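Local structure of cephalosporin acylase (Bacillus halodurans, 2NLZ) at residues Q272-V275 / A276-L280; N281-K284 / G285-F288; K299-E302 / A303-A307; F308-G311 / M312-T316; Y333-E336 / R337-E340. The protein probably acts as an amide-bond hydrolase of the gamma-glutamyltranspeptidase family, possibly deacylating cephalosporins, though its function has not been established. The protein carries 1 engineered substitution. All coordinates share one frame; numbering follows the deposited sequence.

Contact 1 (Q272-V275 / A276-L280)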
loop_
_atom_site.group_PDB
_atom_site.type_symbol
_atom_site.label_atom_id
_atom_site.label_comp_id
_atom_site.label_asym_id
_atom_site.label_seq_id
_atom_site.Cartn_x
_atom_site.Cartn_y
_atom_site.Cartn_z
ATOM N N GLN D 272 -29.881 -18.302 12.141
ATOM C CA GLN D 272 -28.876 -19.036 11.353
ATOM C C GLN D 272 -27.475 -19.080 11.977
ATOM O O GLN D 272 -26.515 -19.515 11.325
ATOM C CB GLN D 272 -28.803 -18.500 9.908
ATOM C CG GLN D 272 -28.116 -17.135 9.747
ATOM C CD GLN D 272 -27.721 -16.828 8.316
ATOM O OE1 GLN D 272 -27.796 -15.687 7.880
ATOM N NE2 GLN D 272 -27.277 -17.840 7.587
ATOM N N GLY D 273 -27.364 -18.653 13.235
ATOM C CA GLY D 273 -26.083 -18.624 13.943
ATOM C C GLY D 273 -25.393 -19.972 13.998
ATOM O O GLY D 273 -24.167 -20.058 14.062
ATOM N N LEU D 274 -26.205 -21.024 13.975
ATOM C CA LEU D 274 -25.767 -22.403 13.840
ATOM C C LEU D 274 -24.604 -22.565 12.848
ATOM O O LEU D 274 -23.651 -23.295 13.121
ATOM C CB LEU D 274 -26.965 -23.230 13.365
ATOM C CG LEU D 274 -27.004 -24.739 13.543
ATOM C CD1 LEU D 274 -26.099 -25.449 12.551
ATOM C CD2 LEU D 274 -26.617 -25.047 14.953
ATOM N N VAL D 275 -24.705 -21.880 11.707
ATOM C CA VAL D 275 -23.734 -21.985 10.617
ATOM C C VAL D 275 -22.346 -21.584 11.075
ATOM O O VAL D 275 -21.385 -22.314 10.856
ATOM C CB VAL D 275 -24.152 -21.144 9.392
ATOM C CG1 VAL D 275 -23.077 -21.178 8.323
ATOM C CG2 VAL D 275 -25.469 -21.658 8.828
ATOM N N ALA D 276 -22.250 -20.433 11.728
ATOM C CA ALA D 276 -20.987 -19.977 12.303
ATOM C C ALA D 276 -20.395 -21.041 13.205
ATOM O O ALA D 276 -19.240 -21.421 13.050
ATOM C CB ALA D 276 -21.193 -18.687 13.084
ATOM N N LEU D 277 -21.222 -21.527 14.130
ATOM C CA LEU D 277 -20.861 -22.569 15.094
ATOM C C LEU D 277 -20.327 -23.868 14.463
ATOM O O LEU D 277 -19.256 -24.361 14.834
ATOM C CB LEU D 277 -22.065 -22.861 15.990
ATOM C CG LEU D 277 -22.089 -22.231 17.383
ATOM C CD1 LEU D 277 -21.354 -20.931 17.440
ATOM C CD2 LEU D 277 -23.504 -22.032 17.853
ATOM N N GLU D 278 -21.072 -24.408 13.506
ATOM C CA GLU D 278 -20.657 -25.603 12.787
ATOM C C GLU D 278 -19.355 -25.371 12.004
ATOM O O GLU D 278 -18.435 -26.199 12.054
ATOM C CB GLU D 278 -21.773 -26.076 11.852
ATOM C CG GLU D 278 -21.458 -27.371 11.124
ATOM C CD GLU D 278 -22.505 -27.729 10.091
ATOM O OE1 GLU D 278 -23.669 -27.294 10.219
ATOM O OE2 GLU D 278 -22.157 -28.445 9.139
ATOM N N ALA D 279 -19.279 -24.245 11.299
ATOM C CA ALA D 279 -18.058 -23.875 10.589
ATOM C C ALA D 279 -16.865 -23.822 11.541
ATOM O O ALA D 279 -15.848 -24.463 11.282
ATOM C CB ALA D 279 -18.229 -22.556 9.848
ATOM N N LEU D 280 -16.999 -23.095 12.649
ATOM C CA LEU D 280 -15.927 -23.058 13.650
ATOM C C LEU D 280 -15.544 -24.458 14.118
ATOM O O LEU D 280 -14.363 -24.733 14.369
ATOM C CB LEU D 280 -16.283 -22.187 14.864
ATOM C CG LEU D 280 -15.812 -20.726 14.941
ATOM C CD1 LEU D 280 -14.594 -20.480 14.054
ATOM C CD2 LEU D 280 -16.930 -19.763 14.583
#
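Gly273, Leu274 and Val275 pass their carbonyls forward to Leu277, Glu278 and Ala279, each four residues on, as the first turns of helix 274-283 wind up. The bond from Leu277 N to Gly273 O is the longest of the three, at 3.3 Å. Glu278 N to Leu274 O is tighter, at 2.8 Å. Ala279 N to Val275 O follows at 2.9 Å.

The side chains meet mainly at one place. Leu274 CD1 comes within 3.8 Å of Glu278 OE1, so a methyl group lies against one carboxylate oxygen a turn ahead. Glu278 reaches there with CG opposite its backbone N (chi1 -176°) and an extended chain beyond. Its other oxygen, OE2, lies close to Asp310 OD2 of helix 294-314. One of these two acids may be protonated, but the ionisation of the pair is not decided.

The remaining side chains pack outward. Leu274 and Leu277 lie on Ile255 of strand 250-259, and Leu277 also touches Ile257. Val275 and Ala279 turn to Met304 of helix 294-314. Helix 444-457 supplies a further group of neighbours: Val275 meets Pro445, Ala276 meets His448 and Leu280 meets Met449. The arrangement is that of the early part of a buried alpha-helix, with i to i+4 bonding, packed among strand 250-259, helix 294-314 and helix 444-457.

Contact 2 (N281-K284 / G285-F288)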
loop_
_atom_site.group_PDB
_atom_site.type_symbol
_atom_site.label_atom_id
_atom_site.label_comp_id
_atom_site.label_asym_id
_atom_site.label_seq_id
_atom_site.Cartn_x
_atom_site.Cartn_y
_atom_site.Cartn_z
ATOM N N ASN D 281 -16.546 -25.333 14.207
ATOM C CA ASN D 281 -16.357 -26.694 14.691
ATOM C C ASN D 281 -15.602 -27.576 13.694
ATOM O O ASN D 281 -14.808 -28.432 14.081
ATOM C CB ASN D 281 -17.713 -27.312 15.028
ATOM C CG ASN D 281 -17.674 -28.144 16.280
ATOM O OD1 ASN D 281 -16.907 -27.862 17.213
ATOM N ND2 ASN D 281 -18.514 -29.178 16.320
ATOM N N ILE D 282 -15.867 -27.360 12.410
ATOM C CA ILE D 282 -15.095 -27.986 11.343
ATOM C C ILE D 282 -13.649 -27.469 11.362
ATOM O O ILE D 282 -12.700 -28.246 11.368
ATOM C CB ILE D 282 -15.740 -27.724 9.959
ATOM C CG1 ILE D 282 -17.115 -28.390 9.865
ATOM C CG2 ILE D 282 -14.876 -28.272 8.861
ATOM C CD1 ILE D 282 -18.004 -27.855 8.748
ATOM N N VAL D 283 -13.490 -26.152 11.409
ATOM C CA VAL D 283 -12.172 -25.532 11.307
ATOM C C VAL D 283 -11.301 -25.764 12.561
ATOM O O VAL D 283 -10.076 -25.718 12.494
ATOM C CB VAL D 283 -12.296 -24.022 10.926
ATOM C CG1 VAL D 283 -12.107 -23.100 12.135
ATOM C CG2 VAL D 283 -11.316 -23.673 9.842
ATOM N N LYS D 284 -11.964 -26.042 13.683
ATOM C CA LYS D 284 -11.361 -26.364 14.988
ATOM C C LYS D 284 -10.270 -27.438 14.942
ATOM O O LYS D 284 -9.326 -27.396 15.727
ATOM C CB LYS D 284 -12.478 -26.872 15.896
ATOM C CG LYS D 284 -12.263 -26.769 17.367
ATOM C CD LYS D 284 -13.636 -26.763 18.032
ATOM C CE LYS D 284 -14.013 -28.092 18.667
ATOM N NZ LYS D 284 -13.784 -28.070 20.147
ATOM N N GLY D 285 -10.421 -28.410 14.043
ATOM C CA GLY D 285 -9.489 -29.530 13.938
ATOM C C GLY D 285 -8.168 -29.218 13.255
ATOM O O GLY D 285 -7.232 -30.010 13.323
ATOM N N PHE D 286 -8.093 -28.077 12.580
ATOM C CA PHE D 286 -6.836 -27.595 12.023
ATOM C C PHE D 286 -6.167 -26.613 12.980
ATOM O O PHE D 286 -6.836 -25.906 13.737
ATOM C CB PHE D 286 -7.073 -26.869 10.703
ATOM C CG PHE D 286 -7.823 -27.670 9.678
ATOM C CD1 PHE D 286 -7.318 -28.881 9.205
ATOM C CD2 PHE D 286 -9.011 -27.180 9.140
ATOM C CE1 PHE D 286 -7.999 -29.610 8.229
ATOM C CE2 PHE D 286 -9.702 -27.898 8.159
ATOM C CZ PHE D 286 -9.195 -29.120 7.702
ATOM N N GLU D 287 -4.842 -26.569 12.934
ATOM C CA GLU D 287 -4.084 -25.517 13.601
ATOM C C GLU D 287 -3.815 -24.418 12.564
ATOM O O GLU D 287 -3.963 -24.652 11.361
ATOM C CB GLU D 287 -2.770 -26.067 14.188
ATOM C CG GLU D 287 -2.914 -27.274 15.132
ATOM C CD GLU D 287 -3.638 -26.941 16.429
ATOM O OE1 GLU D 287 -3.460 -25.821 16.951
ATOM O OE2 GLU D 287 -4.385 -27.809 16.930
ATOM N N PHE D 288 -3.439 -23.223 13.015
ATOM C CA PHE D 288 -3.229 -22.093 12.090
ATOM C C PHE D 288 -1.931 -21.319 12.324
ATOM O O PHE D 288 -1.050 -21.282 11.453
ATOM C CB PHE D 288 -4.437 -21.150 12.113
ATOM C CG PHE D 288 -5.693 -21.790 11.618
ATOM C CD1 PHE D 288 -5.889 -21.994 10.259
ATOM C CD2 PHE D 288 -6.666 -22.222 12.504
ATOM C CE1 PHE D 288 -7.036 -22.604 9.790
ATOM C CE2 PHE D 288 -7.821 -22.833 12.032
ATOM C CZ PHE D 288 -7.999 -23.025 10.670
#
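Phe288 presents the edge of its ring to Val283, whose CG2 methyl lies near the ring plane, 3.5 Å from CZ. The two side chains cross at about a right angle, and the methyl meets the ring at CZ. Phe288 CE2 also comes to 3.7 Å from Val283 O. The Phe286 ring approaches this valine too, but less closely, and the valine oxygen lies oblique to it. Its CD2 is 4.3 Å from Val283 CG2 and 3.8 Å from Val283 O. Phe286 holds its ring beside its own backbone N (chi1 -55°), which brings CD2 back over the preceding turn.

Val283 is therefore the residue both phenylalanines share. It also makes the polar link. Phe286 N donates to Val283 O at 3.1 Å, from well above the carbonyl plane, and closes a type I beta turn from Val283 to Phe286. Gly285 occupies the third position of this turn, where the chain is exposed. Lys284 NZ is hydrogen-bonded to Asp258 O.

The turn takes the chain out of helix 274-283 into the loop before helix 294-314. Phe286 and Phe288 both lie on Lys299 of that next helix, and Phe286 also touches Arg338 of helix 331-338. Val283 and Phe288 reach Tyr259 at the end of strand 250-259.

Contact 3 (K299-E302 / A303-A307)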
loop_
_atom_site.group_PDB
_atom_site.type_symbol
_atom_site.label_atom_id
_atom_site.label_comp_id
_atom_site.label_asym_id
_atom_site.label_seq_id
_atom_site.Cartn_x
_atom_site.Cartn_y
_atom_site.Cartn_z
ATOM N N LYS D 299 -8.855 -22.990 4.488
ATOM C CA LYS D 299 -9.591 -23.748 5.498
ATOM C C LYS D 299 -10.814 -22.969 6.016
ATOM O O LYS D 299 -11.902 -23.542 6.124
ATOM C CB LYS D 299 -8.666 -24.190 6.632
ATOM C CG LYS D 299 -7.640 -25.235 6.213
ATOM C CD LYS D 299 -6.492 -25.311 7.215
ATOM C CE LYS D 299 -5.494 -26.386 6.838
ATOM N NZ LYS D 299 -4.322 -26.340 7.751
ATOM N N GLN D 300 -10.638 -21.673 6.303
ATOM C CA GLN D 300 -11.761 -20.802 6.655
ATOM C C GLN D 300 -12.880 -20.985 5.645
ATOM O O GLN D 300 -13.948 -21.480 5.996
ATOM C CB GLN D 300 -11.358 -19.319 6.669
ATOM C CG GLN D 300 -10.580 -18.859 7.881
ATOM C CD GLN D 300 -10.321 -17.355 7.891
ATOM O OE1 GLN D 300 -9.842 -16.800 6.914
ATOM N NE2 GLN D 300 -10.624 -16.698 9.007
ATOM N N ILE D 301 -12.606 -20.608 4.393
ATOM C CA ILE D 301 -13.587 -20.611 3.289
ATOM C C ILE D 301 -14.222 -21.993 3.041
ATOM O O ILE D 301 -15.436 -22.101 2.854
ATOM C CB ILE D 301 -12.964 -20.037 1.966
ATOM C CG1 ILE D 301 -12.620 -18.558 2.126
ATOM C CG2 ILE D 301 -13.903 -20.178 0.780
ATOM C CD1 ILE D 301 -11.570 -18.058 1.146
ATOM N N GLU D 302 -13.410 -23.048 3.074
ATOM C CA GLU D 302 -13.942 -24.396 2.877
ATOM C C GLU D 302 -14.894 -24.849 3.978
ATOM O O GLU D 302 -15.974 -25.361 3.682
ATOM C CB GLU D 302 -12.817 -25.402 2.689
ATOM C CG GLU D 302 -11.980 -25.168 1.440
ATOM C CD GLU D 302 -12.727 -25.437 0.140
ATOM O OE1 GLU D 302 -13.581 -24.614 -0.268
ATOM O OE2 GLU D 302 -12.427 -26.474 -0.489
ATOM N N ALA D 303 -14.491 -24.643 5.235
ATOM C CA ALA D 303 -15.311 -24.976 6.409
ATOM C C ALA D 303 -16.632 -24.225 6.393
ATOM O O ALA D 303 -17.703 -24.802 6.612
ATOM C CB ALA D 303 -14.550 -24.682 7.702
ATOM N N MET D 304 -16.546 -22.930 6.115
ATOM C CA MET D 304 -17.730 -22.097 6.023
ATOM C C MET D 304 -18.679 -22.664 4.987
ATOM O O MET D 304 -19.870 -22.802 5.251
ATOM C CB MET D 304 -17.361 -20.644 5.691
ATOM C CG MET D 304 -18.549 -19.682 5.584
ATOM S SD MET D 304 -19.777 -19.865 6.900
ATOM C CE MET D 304 -18.847 -19.336 8.336
ATOM N N LYS D 305 -18.135 -23.011 3.825
ATOM C CA LYS D 305 -18.929 -23.537 2.727
ATOM C C LYS D 305 -19.743 -24.748 3.142
ATOM O O LYS D 305 -20.949 -24.769 2.928
ATOM C CB LYS D 305 -18.050 -23.853 1.516
ATOM C CG LYS D 305 -17.843 -22.658 0.603
ATOM C CD LYS D 305 -16.558 -22.773 -0.192
ATOM C CE LYS D 305 -16.670 -23.787 -1.316
ATOM N NZ LYS D 305 -15.348 -24.016 -1.970
ATOM N N LEU D 306 -19.098 -25.730 3.764
ATOM C CA LEU D 306 -19.790 -26.961 4.154
ATOM C C LEU D 306 -20.909 -26.704 5.159
ATOM O O LEU D 306 -22.016 -27.221 5.016
ATOM C CB LEU D 306 -18.801 -27.986 4.702
ATOM C CG LEU D 306 -17.696 -28.409 3.725
ATOM C CD1 LEU D 306 -16.456 -28.902 4.475
ATOM C CD2 LEU D 306 -18.209 -29.448 2.710
ATOM N N ALA D 307 -20.605 -25.874 6.151
ATOM C CA ALA D 307 -21.549 -25.504 7.186
ATOM C C ALA D 307 -22.751 -24.735 6.646
ATOM O O ALA D 307 -23.876 -24.907 7.130
ATOM C CB ALA D 307 -20.838 -24.685 8.256
#
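Glu302 and Lys305 form a salt bridge one turn apart, with NZ 2.5 Å from OE1. The lysine uses the syn lone pair of OE1, on the side of the other carboxylate oxygen. The two chains lie alongside each other and point the same way. Glu302 bends at chi2 (-69°), which swings its carboxylate toward the lysine. Both ends have a second partner in the backbone of one residue: Glu302 OE2 takes the N-H of Leu346, and Lys305 NZ gives to its carbonyl.

Four backbone bonds run beneath. Ala303, Met304, Lys305 and Leu306 donate to Lys299, Gln300, Ile301 and Glu302 in the regular alpha-helical pattern. Met304 N to Gln300 O, at 3.0 Å, is typical.

Apolar contacts lie further out. Lys305 CD packs on Ile301 CG2 at 3.8 Å, so the aliphatic stem of the lysine lies on the isoleucine. Leu306 CG leans on Glu302 O at 3.5 Å. Met304 turns its end away to Val275 and Ala279 of helix 274-283.

Glu302 and Lys305 are buried. Their charges are compensated by each other and by the backbone N-H and C=O of Leu346, which probably favours the ionised form of both.

Contact 4 (F308-G311 / M312-T316)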
loop_
_atom_site.group_PDB
_atom_site.type_symbol
_atom_site.label_atom_id
_atom_site.label_comp_id
_atom_site.label_asym_id
_atom_site.label_seq_id
_atom_site.Cartn_x
_atom_site.Cartn_y
_atom_site.Cartn_z
ATOM N N PHE D 308 -22.518 -23.885 5.652
ATOM C CA PHE D 308 -23.570 -23.007 5.168
ATOM C C PHE D 308 -24.634 -23.772 4.385
ATOM O O PHE D 308 -25.826 -23.460 4.484
ATOM C CB PHE D 308 -23.000 -21.857 4.334
ATOM C CG PHE D 308 -23.650 -20.528 4.607
ATOM C CD1 PHE D 308 -25.029 -20.378 4.544
ATOM C CD2 PHE D 308 -22.874 -19.417 4.919
ATOM C CE1 PHE D 308 -25.635 -19.144 4.802
ATOM C CE2 PHE D 308 -23.467 -18.171 5.176
ATOM C CZ PHE D 308 -24.852 -18.041 5.120
ATOM N N VAL D 309 -24.209 -24.776 3.623
ATOM C CA VAL D 309 -25.163 -25.575 2.856
ATOM C C VAL D 309 -25.921 -26.533 3.783
ATOM O O VAL D 309 -27.048 -26.950 3.489
ATOM C CB VAL D 309 -24.510 -26.302 1.668
ATOM C CG1 VAL D 309 -25.566 -26.620 0.621
ATOM C CG2 VAL D 309 -23.479 -25.422 1.032
ATOM N N ASP D 310 -25.307 -26.846 4.919
ATOM C CA ASP D 310 -25.988 -27.572 5.977
ATOM C C ASP D 310 -27.034 -26.709 6.619
ATOM O O ASP D 310 -28.190 -27.110 6.711
ATOM C CB ASP D 310 -25.006 -28.045 7.039
ATOM C CG ASP D 310 -24.338 -29.332 6.663
ATOM O OD1 ASP D 310 -24.835 -30.006 5.734
ATOM O OD2 ASP D 310 -23.322 -29.678 7.290
ATOM N N GLY D 311 -26.629 -25.522 7.053
ATOM C CA GLY D 311 -27.545 -24.572 7.688
ATOM C C GLY D 311 -28.725 -24.200 6.807
ATOM O O GLY D 311 -29.843 -24.044 7.295
ATOM N N MET D 312 -28.479 -24.077 5.502
ATOM C CA MET D 312 -29.532 -23.725 4.548
ATOM C C MET D 312 -30.495 -24.879 4.305
ATOM O O MET D 312 -31.664 -24.664 3.978
ATOM C CB MET D 312 -28.932 -23.237 3.230
ATOM C CG MET D 312 -28.898 -21.731 3.092
ATOM S SD MET D 312 -27.532 -21.247 2.033
ATOM C CE MET D 312 -28.287 -19.944 1.046
ATOM N N LYS D 313 -29.993 -26.100 4.471
ATOM C CA LYS D 313 -30.797 -27.300 4.291
ATOM C C LYS D 313 -31.682 -27.546 5.515
ATOM O O LYS D 313 -32.878 -27.819 5.380
ATOM C CB LYS D 313 -29.884 -28.510 4.020
ATOM C CG LYS D 313 -30.587 -29.867 3.904
ATOM C CD LYS D 313 -31.174 -30.120 2.511
ATOM C CE LYS D 313 -31.958 -31.443 2.445
ATOM N NZ LYS D 313 -31.111 -32.653 2.735
ATOM N N TYR D 314 -31.101 -27.420 6.705
ATOM C CA TYR D 314 -31.749 -27.925 7.910
ATOM C C TYR D 314 -32.366 -26.887 8.856
ATOM O O TYR D 314 -33.342 -27.198 9.541
ATOM C CB TYR D 314 -30.788 -28.840 8.687
ATOM C CG TYR D 314 -30.265 -30.009 7.882
ATOM C CD1 TYR D 314 -31.116 -31.036 7.459
ATOM C CD2 TYR D 314 -28.918 -30.097 7.547
ATOM C CE1 TYR D 314 -30.634 -32.118 6.713
ATOM C CE2 TYR D 314 -28.426 -31.169 6.804
ATOM C CZ TYR D 314 -29.286 -32.172 6.389
ATOM O OH TYR D 314 -28.783 -33.219 5.655
ATOM N N VAL D 315 -31.804 -25.677 8.901
ATOM C CA VAL D 315 -32.223 -24.677 9.898
ATOM C C VAL D 315 -33.529 -23.972 9.545
ATOM O O VAL D 315 -33.660 -23.354 8.486
ATOM C CB VAL D 315 -31.108 -23.653 10.232
ATOM C CG1 VAL D 315 -31.643 -22.514 11.088
ATOM C CG2 VAL D 315 -29.951 -24.341 10.951
ATOM N N THR D 316 -34.488 -24.109 10.456
ATOM C CA THR D 316 -35.800 -23.479 10.383
ATOM C C THR D 316 -36.438 -23.534 11.781
ATOM O O THR D 316 -35.765 -23.897 12.753
ATOM C CB THR D 316 -36.703 -24.194 9.366
ATOM O OG1 THR D 316 -37.984 -23.556 9.339
ATOM C CG2 THR D 316 -36.874 -25.665 9.730
#
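Phe308 and Met312 make a sulfur-aromatic contact one turn apart. Met312 SD lies 4.8 Å from the centroid of the Phe308 ring and approaches it obliquely. Its nearest ring atom is Phe308 CD1, at 3.7 Å. The first torsion of the methionine (chi1 -99°) and its extended second one (chi2 152°) carry SD back past the Phe308 carbonyl to the ring.

Backbone hydrogen bonds form the second group. Met312 N donates to Phe308 O at 2.9 Å, and Tyr314 N to Asp310 O at the same length. Lys313 N is divided between Val309 O and Asp310 O, and both bonds are weak. Val315 N gives to Gly311 O at 3.0 Å. Val315 is also the first residue to leave helical backbone angles, so this bond belongs to the end of the helix.

The third group concerns the Tyr314 ring. Its CD2 rests 3.2 Å from Asp310 O, and CE2 lies 3.9 Å from Asp310 OD1. The ring and the carboxylate run side by side with their planes 46° apart. Lys313 CG lies over the centre of one ring face. The carboxylate has its main partners outside: OD2 takes the hydroxyl of Tyr333 and a salt bridge from Arg337, and OD1 takes Gly351 N. OD2 also lies close to Glu278 OE2.

These residues end helix 294-314. Phe308 meets Val275 and Val315 meets Leu274, both on helix 274-283. Phe308 also packs on Pro445 and Gln446 of helix 444-457.

Contact 5 (Y333-E336 / R337-E340)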
loop_
_atom_site.group_PDB
_atom_site.type_symbol
_atom_site.label_atom_id
_atom_site.label_comp_id
_atom_site.label_asym_id
_atom_site.label_seq_id
_atom_site.Cartn_x
_atom_site.Cartn_y
_atom_site.Cartn_z
ATOM N N TYR D 333 -19.421 -35.302 13.658
ATOM C CA TYR D 333 -19.953 -34.751 12.416
ATOM C C TYR D 333 -19.039 -33.650 11.877
ATOM O O TYR D 333 -18.903 -33.475 10.664
ATOM C CB TYR D 333 -21.364 -34.213 12.605
ATOM C CG TYR D 333 -21.958 -33.641 11.338
ATOM C CD1 TYR D 333 -22.005 -34.395 10.171
ATOM C CD2 TYR D 333 -22.473 -32.342 11.307
ATOM C CE1 TYR D 333 -22.544 -33.877 9.010
ATOM C CE2 TYR D 333 -23.021 -31.812 10.142
ATOM C CZ TYR D 333 -23.054 -32.586 9.001
ATOM O OH TYR D 333 -23.591 -32.083 7.841
ATOM N N ALA D 334 -18.420 -32.905 12.780
ATOM C CA ALA D 334 -17.397 -31.953 12.386
ATOM C C ALA D 334 -16.306 -32.708 11.630
ATOM O O ALA D 334 -15.969 -32.357 10.498
ATOM C CB ALA D 334 -16.821 -31.247 13.610
ATOM N N THR D 335 -15.796 -33.769 12.259
ATOM C CA THR D 335 -14.781 -34.650 11.672
ATOM C C THR D 335 -15.196 -35.175 10.288
ATOM O O THR D 335 -14.381 -35.192 9.366
ATOM C CB THR D 335 -14.429 -35.834 12.624
ATOM O OG1 THR D 335 -14.247 -35.346 13.959
ATOM C CG2 THR D 335 -13.149 -36.529 12.184
ATOM N N GLU D 336 -16.463 -35.572 10.150
ATOM C CA GLU D 336 -17.009 -36.075 8.882
ATOM C C GLU D 336 -16.942 -35.075 7.727
ATOM O O GLU D 336 -16.563 -35.432 6.611
ATOM C CB GLU D 336 -18.456 -36.544 9.074
ATOM C CG GLU D 336 -18.591 -37.999 9.488
ATOM C CD GLU D 336 -18.510 -38.934 8.305
ATOM O OE1 GLU D 336 -19.439 -38.908 7.470
ATOM O OE2 GLU D 336 -17.520 -39.690 8.211
ATOM N N ARG D 337 -17.325 -33.832 8.002
ATOM C CA ARG D 337 -17.302 -32.763 7.010
ATOM C C ARG D 337 -15.871 -32.318 6.701
ATOM O O ARG D 337 -15.543 -32.017 5.556
ATOM C CB ARG D 337 -18.097 -31.565 7.528
ATOM C CG ARG D 337 -19.547 -31.858 7.878
ATOM C CD ARG D 337 -20.502 -31.195 6.904
ATOM N NE ARG D 337 -20.481 -31.832 5.594
ATOM C CZ ARG D 337 -21.088 -31.351 4.513
ATOM N NH1 ARG D 337 -21.775 -30.224 4.579
ATOM N NH2 ARG D 337 -21.004 -31.998 3.361
ATOM N N ARG D 338 -15.026 -32.286 7.736
ATOM C CA ARG D 338 -13.623 -31.859 7.636
ATOM C C ARG D 338 -12.771 -32.810 6.789
ATOM O O ARG D 338 -11.719 -32.427 6.272
ATOM C CB ARG D 338 -13.037 -31.640 9.046
ATOM C CG ARG D 338 -11.550 -31.892 9.223
ATOM C CD ARG D 338 -11.013 -31.239 10.488
ATOM N NE ARG D 338 -12.023 -31.055 11.535
ATOM C CZ ARG D 338 -12.252 -31.911 12.524
ATOM N NH1 ARG D 338 -13.184 -31.647 13.430
ATOM N NH2 ARG D 338 -11.552 -33.034 12.605
ATOM N N LYS D 339 -13.247 -34.042 6.636
ATOM C CA LYS D 339 -12.619 -35.006 5.735
ATOM C C LYS D 339 -12.882 -34.654 4.275
ATOM O O LYS D 339 -12.137 -35.068 3.392
ATOM C CB LYS D 339 -13.101 -36.431 6.022
ATOM C CG LYS D 339 -12.364 -37.127 7.168
ATOM C CD LYS D 339 -12.498 -38.648 7.086
ATOM C CE LYS D 339 -13.946 -39.105 7.220
ATOM N NZ LYS D 339 -14.093 -40.535 6.845
ATOM N N GLU D 340 -13.937 -33.883 4.023
ATOM C CA GLU D 340 -14.235 -33.458 2.661
ATOM C C GLU D 340 -13.399 -32.263 2.214
ATOM O O GLU D 340 -13.364 -31.940 1.024
ATOM C CB GLU D 340 -15.728 -33.188 2.465
ATOM C CG GLU D 340 -16.586 -34.440 2.547
ATOM C CD GLU D 340 -17.770 -34.400 1.607
ATOM O OE1 GLU D 340 -18.836 -34.930 1.981
ATOM O OE2 GLU D 340 -17.633 -33.841 0.495
#
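Tyr333 and Ala334 accept the amides of Arg337 and Arg338 in helix 331-338. Arg338 N to Ala334 O is 2.9 Å. Arg337 N to Tyr333 O is 3.1 Å. The next bond, Lys339 N to Thr335 O, is weak.

Arg337 lies along Tyr333, with both side chains pointing the same way. Its CG sits over one face of the tyrosine ring, 3.9 Å from the centroid and 20° off the ring normal, which makes a CH-pi contact. CD then runs on to 3.3 Å from Tyr333 OH. Bends at chi2 and chi3 fold the arginine down this face, and its guanidinium ends nearly parallel to the ring plane, only 11° apart. NH2 is hydrogen-bonded to Glu349 O, while NH1 and the tyrosine hydroxyl both turn to Asp310. Glu340 OE1 lies in plane at the guanidinium edge, in a long salt bridge.

Arg338 folds back in another way. Its guanidinium lays one face over the backbone of Ala334 and Thr335, with NH1 3.7 Å from Ala334 CB. NE is hydrogen-bonded to Ile282 O. Glu336 OE2 and Lys339 NZ, 3.8 Å apart, form another long salt bridge on the exposed side.

The buried arginine is thus fixed by a ring face, a carboxylate and a carbonyl. Its positive charge would probably offset the negative charge gathered at Glu278 and Asp310, a pair whose ionisation is not decided. The outer pairs are looser and probably contribute less.

In the fold
Contacts 1 and 2 follow each other along helix 274-283, and contacts 3 and 4 along helix 294-314. The two helices pack together: contact 1 has its centre about 10 Å from those of contacts 3 and 4. Between contacts 1 and 3, Ala279 CB meets Met304 CE at 3.6 Å. Contact 5 joins both helices from helix 331-338. It reaches contact 2 across 2.9 Å from Arg338 NE to Ile282 O, and contact 4 across 3.2 Å from Arg337 NH1 to Asp310 OD2. Glu278 OE2 lies close to Asp310 OD2 and packs on Tyr333 and Arg337, so contacts 1, 4 and 5 share one polar cluster. Contacts 2 and 4 do not touch; their centres lie about 20 Å apart.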